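Local atomic coordinates of antigen TpF1 (Treponema pallidum, PDB entry 2FJC), a protein that binds iron and probably oxidises it as a mini-ferritin of the Dps family, and may also have a structural role in the outer membrane. Residues A12-Q17 against A125-A130; L25-I30 against I89-E94; E67-L70 against A76-S79; A104-D109 against W148-T153. All blocks are in the same frame, centred on the assembly; numbering follows the deposited sequence.

Interaction 1 of 4, residues A12-Q17 against A125-A130; sequences AAICEQ and AESGDA
The Schellman motif at G128, at the C-terminal end of helix 99-127, and the D129 N-cap of helix 130-154 make a tight interhelix corner, and I14 of helix 8-38 packs against S127 and D129 within it. One methyl does the touching: I14 CD1 lies 3.5 Å from S127 OG, 3.8 Å from D129 OD2 and 4.0 Å from D129 CB. It reaches this far because CG1 lies opposite the residue's own carbonyl carbon and chi2 (170°) keeps the chain extended. The carboxylate arm of D129 passes obliquely across the isoleucine. G128, with positive phi (80°), reverses the chain between the two polar residues, and S127 and D129 both direct CB at helix 8-38. The oxygens that the methyl meets are bonded elsewhere: S127 OG to L123 O and A124 O one turn back, D129 OD2 to T132 OG1. D129 OD1 forms a salt bridge with R68. No hydrogen bond crosses between 12-17 and 125-130. The buried methyl therefore lies against polar atoms whose bonding is met by the last turn of helix 99-127, by T132 and by R68, and the contact itself is purely van der Waals.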
loop_
_atom_site.group_PDB
_atom_site.type_symbol
_atom_site.label_atom_id
_atom_site.label_comp_id
_atom_site.label_asym_id
_atom_site.label_seq_id
_atom_site.Cartn_x
_atom_site.Cartn_y
_atom_site.Cartn_z
ATOM N N ALA B 12 11.170 -23.983 35.860
ATOM C CA ALA B 12 12.176 -23.179 36.543
ATOM C C ALA B 12 13.465 -23.153 35.740
ATOM O O ALA B 12 14.115 -22.116 35.611
ATOM C CB ALA B 12 12.468 -23.747 37.916
ATOM N N ALA B 13 13.847 -24.310 35.218
ATOM C CA ALA B 13 15.066 -24.402 34.426
ATOM C C ALA B 13 14.921 -23.593 33.132
ATOM O O ALA B 13 15.848 -22.905 32.709
ATOM C CB ALA B 13 15.373 -25.847 34.101
ATOM N N ILE B 14 13.751 -23.679 32.508
ATOM C CA ILE B 14 13.493 -22.937 31.285
ATOM C C ILE B 14 13.515 -21.432 31.558
ATOM O O ILE B 14 14.111 -20.673 30.793
ATOM C CB ILE B 14 12.138 -23.347 30.672
ATOM C CG1 ILE B 14 12.262 -24.741 30.056
ATOM C CG2 ILE B 14 11.707 -22.354 29.622
ATOM C CD1 ILE B 14 10.951 -25.361 29.641
ATOM N N CYS B 15 12.880 -21.001 32.648
ATOM C CA CYS B 15 12.863 -19.585 32.997
ATOM C C CYS B 15 14.269 -19.055 33.227
ATOM O O CYS B 15 14.579 -17.921 32.870
ATOM C CB CYS B 15 12.040 -19.343 34.261
ATOM S SG CYS B 15 10.277 -19.453 33.998
ATOM N N GLU B 16 15.119 -19.877 33.832
ATOM C CA GLU B 16 16.490 -19.462 34.099
ATOM C C GLU B 16 17.212 -19.236 32.765
ATOM O O GLU B 16 17.968 -18.288 32.609
ATOM C CB GLU B 16 17.216 -20.523 34.934
ATOM C CG GLU B 16 18.362 -19.963 35.776
ATOM C CD GLU B 16 17.980 -18.664 36.502
ATOM O OE1 GLU B 16 16.930 -18.644 37.182
ATOM O OE2 GLU B 16 18.729 -17.661 36.391
ATOM N N GLN B 17 16.967 -20.118 31.807
ATOM C CA GLN B 17 17.566 -20.001 30.487
ATOM C C GLN B 17 17.046 -18.737 29.812
ATOM O O GLN B 17 17.824 -17.940 29.276
ATOM C CB GLN B 17 17.204 -21.222 29.638
ATOM C CG GLN B 17 18.049 -22.460 29.915
ATOM C CD GLN B 17 19.489 -22.273 29.467
ATOM O OE1 GLN B 17 19.791 -22.283 28.265
ATOM N NE2 GLN B 17 20.387 -22.077 30.430
ATOM N N ALA B 125 11.337 -28.875 24.663
ATOM C CA ALA B 125 10.841 -30.023 23.919
ATOM C C ALA B 125 10.622 -31.226 24.834
ATOM O O ALA B 125 9.578 -31.868 24.775
ATOM C CB ALA B 125 11.817 -30.382 22.796
ATOM N N GLU B 126 11.594 -31.523 25.686
ATOM C CA GLU B 126 11.473 -32.663 26.579
ATOM C C GLU B 126 10.412 -32.476 27.660
ATOM O O GLU B 126 9.838 -33.447 28.134
ATOM C CB GLU B 126 12.834 -32.983 27.215
ATOM C CG GLU B 126 13.938 -33.215 26.164
ATOM C CD GLU B 126 15.290 -33.644 26.748
ATOM O OE1 GLU B 126 15.781 -32.992 27.705
ATOM O OE2 GLU B 126 15.869 -34.628 26.230
ATOM N N SER B 127 10.131 -31.233 28.030
ATOM C CA SER B 127 9.151 -30.962 29.075
ATOM C C SER B 127 7.768 -30.652 28.535
ATOM O O SER B 127 6.851 -30.369 29.296
ATOM C CB SER B 127 9.615 -29.793 29.948
ATOM O OG SER B 127 9.657 -28.589 29.202
ATOM N N GLY B 128 7.613 -30.693 27.219
ATOM C CA GLY B 128 6.313 -30.415 26.643
ATOM C C GLY B 128 5.928 -28.948 26.519
ATOM O O GLY B 128 4.784 -28.631 26.181
ATOM N N ASP B 129 6.862 -28.046 26.798
ATOM C CA ASP B 129 6.581 -26.616 26.670
ATOM C C ASP B 129 6.644 -26.269 25.174
ATOM O O ASP B 129 7.610 -25.668 24.689
ATOM C CB ASP B 129 7.610 -25.795 27.454
ATOM C CG ASP B 129 7.255 -24.313 27.509
ATOM O OD1 ASP B 129 6.414 -23.874 26.689
ATOM O OD2 ASP B 129 7.821 -23.585 28.368
ATOM N N ALA B 130 5.597 -26.661 24.456
ATOM C CA ALA B 130 5.500 -26.449 23.018
ATOM C C ALA B 130 5.674 -24.990 22.600
ATOM O O ALA B 130 6.410 -24.696 21.654
ATOM C CB ALA B 130 4.163 -26.999 22.506
#

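Interaction 2 of 4, residues L25-I30 against I89-E94; sequences LGVLYI and IAEETE
V27 and L28 of helix 8-38 meet I89 and E91 of the extended segment 89-94 mainly through apolar contacts. V27 and I89 lie alongside each other, pointing in opposite senses, with V27 CG1 3.9 Å from I89 CG2. Both methyls are the branches anti to their own backbone N (for V27 CG1, chi1 is 171°). The same valine methyl lies 4.0 Å from E91 CG, a methylene, which makes it the meeting point of both residues of the loop. The other branch of I89, CG1, lies anti to the carbonyl carbon, and CD1 at its end meets L28 CG at 4.2 Å. F110 and L113 of helix 99-127 and V58 of helix 44-71 cover L28, and I89 closes over it from the loop.

A second kind of contact sets a methyl on a carbonyl: V27 CG1 lies 3.6 Å from the backbone I89 O.

Hydrogen bonds between the segments are absent; the polar end of E91 works across a subunit boundary instead. Its two carboxylate oxygens accept from backbone nitrogens of M80 and A81 of a neighbouring subunit, at the start of that subunit's helix 80-86, while M80 of the same neighbour packs on V27.

The arrangement fits the Dps fold: a four-helix bundle whose long crossover, carrying the short helix 80-86, lies along the outside of helix 8-38 and takes part in the contact between two subunits.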
loop_
_atom_site.group_PDB
_atom_site.type_symbol
_atom_site.label_atom_id
_atom_site.label_comp_id
_atom_site.label_asym_id
_atom_site.label_seq_id
_atom_site.Cartn_x
_atom_site.Cartn_y
_atom_site.Cartn_z
ATOM N N LEU B 25 20.685 -11.003 24.815
ATOM C CA LEU B 25 20.100 -10.256 23.710
ATOM C C LEU B 25 20.251 -8.765 23.984
ATOM O O LEU B 25 20.605 -7.996 23.087
ATOM C CB LEU B 25 18.614 -10.600 23.547
ATOM C CG LEU B 25 18.182 -11.627 22.491
ATOM C CD1 LEU B 25 19.368 -12.346 21.878
ATOM C CD2 LEU B 25 17.233 -12.615 23.135
ATOM N N GLY B 26 19.988 -8.370 25.228
ATOM C CA GLY B 26 20.107 -6.971 25.599
ATOM C C GLY B 26 21.513 -6.466 25.343
ATOM O O GLY B 26 21.711 -5.403 24.752
ATOM N N VAL B 27 22.499 -7.241 25.783
ATOM C CA VAL B 27 23.891 -6.873 25.600
ATOM C C VAL B 27 24.258 -6.837 24.112
ATOM O O VAL B 27 24.934 -5.921 23.656
ATOM C CB VAL B 27 24.822 -7.862 26.348
ATOM C CG1 VAL B 27 26.264 -7.605 25.973
ATOM C CG2 VAL B 27 24.649 -7.695 27.858
ATOM N N LEU B 28 23.797 -7.828 23.359
ATOM C CA LEU B 28 24.089 -7.896 21.935
ATOM C C LEU B 28 23.500 -6.698 21.202
ATOM O O LEU B 28 24.103 -6.172 20.264
ATOM C CB LEU B 28 23.493 -9.159 21.335
ATOM C CG LEU B 28 24.354 -9.924 20.344
ATOM C CD1 LEU B 28 23.443 -10.809 19.530
ATOM C CD2 LEU B 28 25.142 -8.982 19.456
ATOM N N TYR B 29 22.309 -6.292 21.624
ATOM C CA TYR B 29 21.611 -5.174 21.024
ATOM C C TYR B 29 22.493 -3.937 20.979
ATOM O O TYR B 29 22.615 -3.277 19.945
ATOM C CB TYR B 29 20.344 -4.858 21.813
ATOM C CG TYR B 29 19.544 -3.710 21.241
ATOM C CD1 TYR B 29 18.896 -3.827 20.013
ATOM C CD2 TYR B 29 19.428 -2.505 21.934
ATOM C CE1 TYR B 29 18.149 -2.772 19.486
ATOM C CE2 TYR B 29 18.685 -1.440 21.421
ATOM C CZ TYR B 29 18.047 -1.578 20.198
ATOM O OH TYR B 29 17.322 -0.524 19.692
ATOM N N ILE B 30 23.113 -3.626 22.107
ATOM C CA ILE B 30 23.969 -2.469 22.178
ATOM C C ILE B 30 25.312 -2.713 21.500
ATOM O O ILE B 30 25.883 -1.804 20.894
ATOM C CB ILE B 30 24.133 -2.042 23.638
ATOM C CG1 ILE B 30 22.812 -1.416 24.093
ATOM C CG2 ILE B 30 25.291 -1.058 23.792
ATOM C CD1 ILE B 30 22.792 -1.048 25.542
ATOM N N ILE B 89 27.822 -12.658 27.268
ATOM C CA ILE B 89 28.391 -11.963 26.126
ATOM C C ILE B 89 29.169 -10.736 26.585
ATOM O O ILE B 89 28.657 -9.881 27.315
ATOM C CB ILE B 89 27.301 -11.523 25.128
ATOM C CG1 ILE B 89 26.667 -12.752 24.477
ATOM C CG2 ILE B 89 27.902 -10.629 24.060
ATOM C CD1 ILE B 89 25.587 -12.426 23.483
ATOM N N ALA B 90 30.419 -10.658 26.150
ATOM C CA ALA B 90 31.269 -9.543 26.515
ATOM C C ALA B 90 30.912 -8.320 25.678
ATOM O O ALA B 90 30.629 -8.431 24.478
ATOM C CB ALA B 90 32.736 -9.922 26.297
ATOM N N GLU B 91 30.923 -7.155 26.315
ATOM C CA GLU B 91 30.628 -5.915 25.615
ATOM C C GLU B 91 31.840 -5.492 24.791
ATOM O O GLU B 91 32.971 -5.835 25.121
ATOM C CB GLU B 91 30.261 -4.814 26.613
ATOM C CG GLU B 91 28.984 -5.103 27.384
ATOM C CD GLU B 91 28.344 -3.851 27.939
ATOM O OE1 GLU B 91 28.957 -3.193 28.803
ATOM O OE2 GLU B 91 27.224 -3.518 27.504
ATOM N N GLU B 92 31.595 -4.767 23.704
ATOM C CA GLU B 92 32.663 -4.290 22.843
ATOM C C GLU B 92 33.196 -3.006 23.458
ATOM O O GLU B 92 32.478 -2.016 23.568
ATOM C CB GLU B 92 32.138 -4.014 21.435
ATOM C CG GLU B 92 33.215 -3.599 20.471
ATOM C CD GLU B 92 34.331 -4.626 20.381
ATOM O OE1 GLU B 92 34.122 -5.687 19.755
ATOM O OE2 GLU B 92 35.416 -4.375 20.950
ATOM N N THR B 93 34.460 -3.029 23.862
ATOM C CA THR B 93 35.072 -1.865 24.493
ATOM C C THR B 93 35.771 -0.951 23.511
ATOM O O THR B 93 35.939 0.234 23.782
ATOM C CB THR B 93 36.101 -2.279 25.556
ATOM O OG1 THR B 93 37.121 -3.072 24.937
ATOM C CG2 THR B 93 35.434 -3.078 26.674
ATOM N N GLU B 94 36.187 -1.489 22.374
ATOM C CA GLU B 94 36.868 -0.653 21.402
ATOM C C GLU B 94 35.924 -0.011 20.404
ATOM O O GLU B 94 34.834 -0.519 20.131
ATOM C CB GLU B 94 37.945 -1.445 20.660
ATOM C CG GLU B 94 37.455 -2.590 19.811
ATOM C CD GLU B 94 38.608 -3.422 19.264
ATOM O OE1 GLU B 94 39.374 -3.983 20.080
ATOM O OE2 GLU B 94 38.748 -3.510 18.022
#

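Interaction 3 of 4, residues E67-L70 against A76-S79; sequences ERLL and APAS. With FE (Fe (III) ion), chain R.
L69 and L70, consecutive on helix 44-71, approach the chain at A76 and P77 in different ways. L69 starts out toward the loop, with CG anti to the backbone N (chi1 -165°), and its CD2 branch does all the touching: 3.8 Å from A76 CA, 4.1 Å from A76 CB and 3.9 Å from P77 CD. The leucine meets the proline at about a right angle, its methyl coming up against the CD corner of the ring. L70 leaves its backbone to one side, yet its end swings back until L70 CD2 stands 3.9 Å from A76 N. That nitrogen is also paired with H38 NE2 of a neighbouring subunit, whose W37 packs on both L70 and A76.

E67 is turned the other way. Its CB points away from 76-79, and a bend at chi2 (130°) brings the carboxylate to the iron(III) ion. The carboxylate binds essentially through one oxygen (monodentate), since E67 OE2 is 2.4 Å from FE whereas E67 OE1 stays 3.1 Å from it. D63 of the same chain and H36 of the neighbouring subunit bind the same ion.

One short piece of helix thus serves two faces, leucine ends packed on the chain leading into helix 80-86, which S79 N-caps, and a glutamate toward the metal. Iron held by an aspartate and a glutamate of one subunit and a histidine of another is the hallmark of the intersubunit ferroxidase centre of Dps mini-ferritins.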
loop_
_atom_site.group_PDB
_atom_site.type_symbol
_atom_site.label_atom_id
_atom_site.label_comp_id
_atom_site.label_asym_id
_atom_site.label_seq_id
_atom_site.Cartn_x
_atom_site.Cartn_y
_atom_site.Cartn_z
ATOM N N GLU B 67 8.677 -11.690 27.098
ATOM C CA GLU B 67 7.247 -11.858 27.282
ATOM C C GLU B 67 6.871 -13.299 27.562
ATOM O O GLU B 67 5.892 -13.561 28.259
ATOM C CB GLU B 67 6.494 -11.363 26.056
ATOM C CG GLU B 67 5.699 -10.111 26.338
ATOM C CD GLU B 67 5.956 -9.021 25.320
ATOM O OE1 GLU B 67 5.870 -9.308 24.105
ATOM O OE2 GLU B 67 6.237 -7.881 25.741
ATOM N N ARG B 68 7.635 -14.235 27.009
ATOM C CA ARG B 68 7.353 -15.636 27.248
ATOM C C ARG B 68 7.640 -15.903 28.719
ATOM O O ARG B 68 6.913 -16.627 29.398
ATOM C CB ARG B 68 8.233 -16.522 26.367
ATOM C CG ARG B 68 8.011 -18.014 26.583
ATOM C CD ARG B 68 6.531 -18.349 26.552
ATOM N NE ARG B 68 6.277 -19.765 26.806
ATOM C CZ ARG B 68 5.081 -20.256 27.110
ATOM N NH1 ARG B 68 4.036 -19.439 27.198
ATOM N NH2 ARG B 68 4.930 -21.552 27.340
ATOM N N LEU B 69 8.710 -15.289 29.200
ATOM C CA LEU B 69 9.116 -15.413 30.582
ATOM C C LEU B 69 7.978 -14.903 31.474
ATOM O O LEU B 69 7.645 -15.510 32.494
ATOM C CB LEU B 69 10.377 -14.588 30.792
ATOM C CG LEU B 69 11.228 -14.771 32.035
ATOM C CD1 LEU B 69 11.552 -16.232 32.254
ATOM C CD2 LEU B 69 12.508 -13.967 31.839
ATOM N N LEU B 70 7.380 -13.787 31.083
ATOM C CA LEU B 70 6.278 -13.220 31.848
ATOM C C LEU B 70 5.101 -14.192 31.874
ATOM O O LEU B 70 4.460 -14.384 32.903
ATOM C CB LEU B 70 5.830 -11.889 31.233
ATOM C CG LEU B 70 6.864 -10.768 31.287
ATOM C CD1 LEU B 70 6.375 -9.549 30.525
ATOM C CD2 LEU B 70 7.131 -10.433 32.744
ATOM N N ALA B 76 10.803 -10.532 34.080
ATOM C CA ALA B 76 11.971 -10.435 33.223
ATOM C C ALA B 76 13.025 -9.479 33.746
ATOM O O ALA B 76 12.708 -8.454 34.360
ATOM C CB ALA B 76 11.546 -10.021 31.816
ATOM N N PRO B 77 14.304 -9.827 33.545
ATOM C CA PRO B 77 15.374 -8.942 34.006
ATOM C C PRO B 77 15.185 -7.679 33.171
ATOM O O PRO B 77 15.044 -7.752 31.953
ATOM C CB PRO B 77 16.643 -9.717 33.656
ATOM C CG PRO B 77 16.230 -10.576 32.506
ATOM C CD PRO B 77 14.850 -11.034 32.905
ATOM N N ALA B 78 15.147 -6.524 33.823
ATOM C CA ALA B 78 14.905 -5.289 33.094
ATOM C C ALA B 78 15.767 -4.109 33.504
ATOM O O ALA B 78 15.253 -3.055 33.864
ATOM C CB ALA B 78 13.435 -4.929 33.208
ATOM N N SER B 79 17.080 -4.297 33.450
ATOM C CA SER B 79 18.026 -3.239 33.778
ATOM C C SER B 79 19.374 -3.665 33.250
ATOM O O SER B 79 19.660 -4.863 33.142
ATOM C CB SER B 79 18.090 -3.003 35.293
ATOM O OG SER B 79 18.719 -4.078 35.960
HETATM FE FE FE R . 6.301 -6.203 23.963
#

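Interaction 4 of 4, residues A104-D109 against W148-T153; sequences ARVKRD and WMLGAT
V106 and K107 of helix 99-127 pack on L150 and G151 of helix 130-154, two helices running in roughly opposite directions: the axes of the short segments come within 9.7 Å, at 149° between their N-to-C directions. Among the apolar contacts, V106 and L150 meet at about a right angle, and V106 CG2 is modelled 3.3 Å from L150 CD1, closer than methyls usually sit, so the exact spacing is uncertain at this resolution. The same leucine methyl, L150 CD1, also sits against the base of the lysine, 3.7 Å from K107 CA and 3.8 Å from K107 CB. L103 and F110 also touch L150 from helix 99-127, which embeds the leucine in that helix's surface.

Contacts of the lysine's aliphatic chain form the second group. With CG anti to the backbone N (chi1 177°) and the chain straight as far as CE, K107 reaches across to the glycine, where K107 CE comes to 3.5 Å from G151 CA. Having no side chain, G151 lets the methylene groups approach its backbone directly.

The ammonium group does not bond across the contact. A bend at chi4 (-72°) turns K107 NZ aside, and it forms a salt bridge with E111, one turn further along its own helix.

Antiparallel packing, about 30° from exact in these segments, of two long helices joined by a short turn is the helical hairpin that makes up the second half of the ferritin-like four-helix bundle.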
loop_
_atom_site.group_PDB
_atom_site.type_symbol
_atom_site.label_atom_id
_atom_site.label_comp_id
_atom_site.label_asym_id
_atom_site.label_seq_id
_atom_site.Cartn_x
_atom_site.Cartn_y
_atom_site.Cartn_z
ATOM N N ALA B 104 33.077 -10.904 12.190
ATOM C CA ALA B 104 33.563 -12.137 12.794
ATOM C C ALA B 104 33.093 -12.209 14.234
ATOM O O ALA B 104 32.764 -13.280 14.739
ATOM C CB ALA B 104 35.082 -12.201 12.736
ATOM N N ARG B 105 33.058 -11.059 14.894
ATOM C CA ARG B 105 32.613 -11.026 16.276
ATOM C C ARG B 105 31.109 -11.255 16.416
ATOM O O ARG B 105 30.688 -11.971 17.327
ATOM C CB ARG B 105 33.023 -9.712 16.947
ATOM C CG ARG B 105 34.520 -9.575 17.043
ATOM C CD ARG B 105 34.967 -8.289 17.695
ATOM N NE ARG B 105 36.388 -8.073 17.438
ATOM C CZ ARG B 105 37.068 -6.996 17.812
ATOM N NH1 ARG B 105 36.468 -6.017 18.479
ATOM N NH2 ARG B 105 38.349 -6.886 17.492
ATOM N N VAL B 106 30.289 -10.678 15.536
ATOM C CA VAL B 106 28.857 -10.923 15.676
ATOM C C VAL B 106 28.577 -12.385 15.323
ATOM O O VAL B 106 27.717 -13.007 15.922
ATOM C CB VAL B 106 27.965 -9.972 14.798
ATOM C CG1 VAL B 106 28.515 -8.573 14.834
ATOM C CG2 VAL B 106 27.845 -10.485 13.388
ATOM N N LYS B 107 29.312 -12.938 14.364
ATOM C CA LYS B 107 29.112 -14.332 13.997
ATOM C C LYS B 107 29.383 -15.194 15.232
ATOM O O LYS B 107 28.648 -16.137 15.528
ATOM C CB LYS B 107 30.064 -14.736 12.865
ATOM C CG LYS B 107 29.978 -16.204 12.461
ATOM C CD LYS B 107 30.795 -16.481 11.216
ATOM C CE LYS B 107 30.625 -17.908 10.723
ATOM N NZ LYS B 107 31.297 -18.875 11.617
ATOM N N ARG B 108 30.435 -14.845 15.957
ATOM C CA ARG B 108 30.825 -15.572 17.153
ATOM C C ARG B 108 29.720 -15.480 18.212
ATOM O O ARG B 108 29.366 -16.486 18.844
ATOM C CB ARG B 108 32.138 -14.991 17.687
ATOM C CG ARG B 108 32.981 -15.934 18.531
ATOM C CD ARG B 108 34.347 -15.300 18.859
ATOM N NE ARG B 108 35.046 -14.892 17.642
ATOM C CZ ARG B 108 35.876 -13.849 17.562
ATOM N NH1 ARG B 108 36.117 -13.102 18.639
ATOM N NH2 ARG B 108 36.447 -13.536 16.398
ATOM N N ASP B 109 29.175 -14.279 18.401
ATOM C CA ASP B 109 28.108 -14.084 19.379
ATOM C C ASP B 109 26.821 -14.794 18.947
ATOM O O ASP B 109 26.076 -15.324 19.781
ATOM C CB ASP B 109 27.830 -12.591 19.604
ATOM C CG ASP B 109 28.926 -11.905 20.410
ATOM O OD1 ASP B 109 29.647 -12.602 21.155
ATOM O OD2 ASP B 109 29.061 -10.662 20.314
ATOM N N TRP B 148 25.160 -18.573 8.754
ATOM C CA TRP B 148 25.592 -19.083 7.463
ATOM C C TRP B 148 26.027 -17.944 6.528
ATOM O O TRP B 148 27.068 -18.034 5.874
ATOM C CB TRP B 148 24.473 -19.873 6.793
ATOM C CG TRP B 148 24.706 -20.064 5.335
ATOM C CD1 TRP B 148 25.731 -20.747 4.753
ATOM C CD2 TRP B 148 23.932 -19.508 4.264
ATOM N NE1 TRP B 148 25.648 -20.648 3.384
ATOM C CE2 TRP B 148 24.553 -19.893 3.058
ATOM C CE3 TRP B 148 22.772 -18.720 4.207
ATOM C CZ2 TRP B 148 24.060 -19.519 1.809
ATOM C CZ3 TRP B 148 22.279 -18.346 2.959
ATOM C CH2 TRP B 148 22.926 -18.749 1.777
ATOM N N MET B 149 25.230 -16.880 6.458
ATOM C CA MET B 149 25.576 -15.773 5.582
ATOM C C MET B 149 26.862 -15.100 6.027
ATOM O O MET B 149 27.711 -14.793 5.202
ATOM C CB MET B 149 24.430 -14.759 5.491
ATOM C CG MET B 149 23.279 -15.235 4.596
ATOM S SD MET B 149 22.164 -13.920 4.012
ATOM C CE MET B 149 20.695 -14.238 5.043
ATOM N N LEU B 150 27.021 -14.891 7.327
ATOM C CA LEU B 150 28.229 -14.265 7.827
ATOM C C LEU B 150 29.438 -15.131 7.473
ATOM O O LEU B 150 30.487 -14.623 7.059
ATOM C CB LEU B 150 28.139 -14.072 9.335
ATOM C CG LEU B 150 27.241 -12.918 9.782
ATOM C CD1 LEU B 150 27.082 -12.930 11.294
ATOM C CD2 LEU B 150 27.848 -11.600 9.318
ATOM N N GLY B 151 29.272 -16.441 7.624
ATOM C CA GLY B 151 30.341 -17.365 7.312
ATOM C C GLY B 151 30.725 -17.256 5.857
ATOM O O GLY B 151 31.905 -17.277 5.514
ATOM N N ALA B 152 29.723 -17.120 4.996
ATOM C CA ALA B 152 29.958 -17.011 3.572
ATOM C C ALA B 152 30.654 -15.699 3.206
ATOM O O ALA B 152 31.509 -15.676 2.319
ATOM C CB ALA B 152 28.640 -17.149 2.817
ATOM N N THR B 153 30.309 -14.611 3.890
ATOM C CA THR B 153 30.928 -13.334 3.563
ATOM C C THR B 153 32.343 -13.214 4.146
ATOM O O THR B 153 33.170 -12.479 3.618
ATOM C CB THR B 153 30.064 -12.126 4.033
ATOM O OG1 THR B 153 30.575 -11.621 5.265
ATOM C CG2 THR B 153 28.639 -12.515 4.241
#

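Two salt bridges tie the contacts into pairs. R68 NH2 meets D129 OD1 at 2.8 Å, joining interactions 1 and 3, where L69 CD1 also packs 3.5 Å from C15 O; R105 NH1 meets E92 OE1 at 2.7 Å, joining interactions 2 and 4. Interactions 1 and 4, and likewise 3 and 4, lie on opposite sides of the chain's centre, each pair of centres 28 Å apart. Helix 8-38 serves interactions 1 and 2, and helix 99-127 serves 1 and 4. Only interaction 3 contributes a ligand to the iron. Interactions 2 and 3, with centres 18 Å apart, both touch the neighbouring subunit that completes that site.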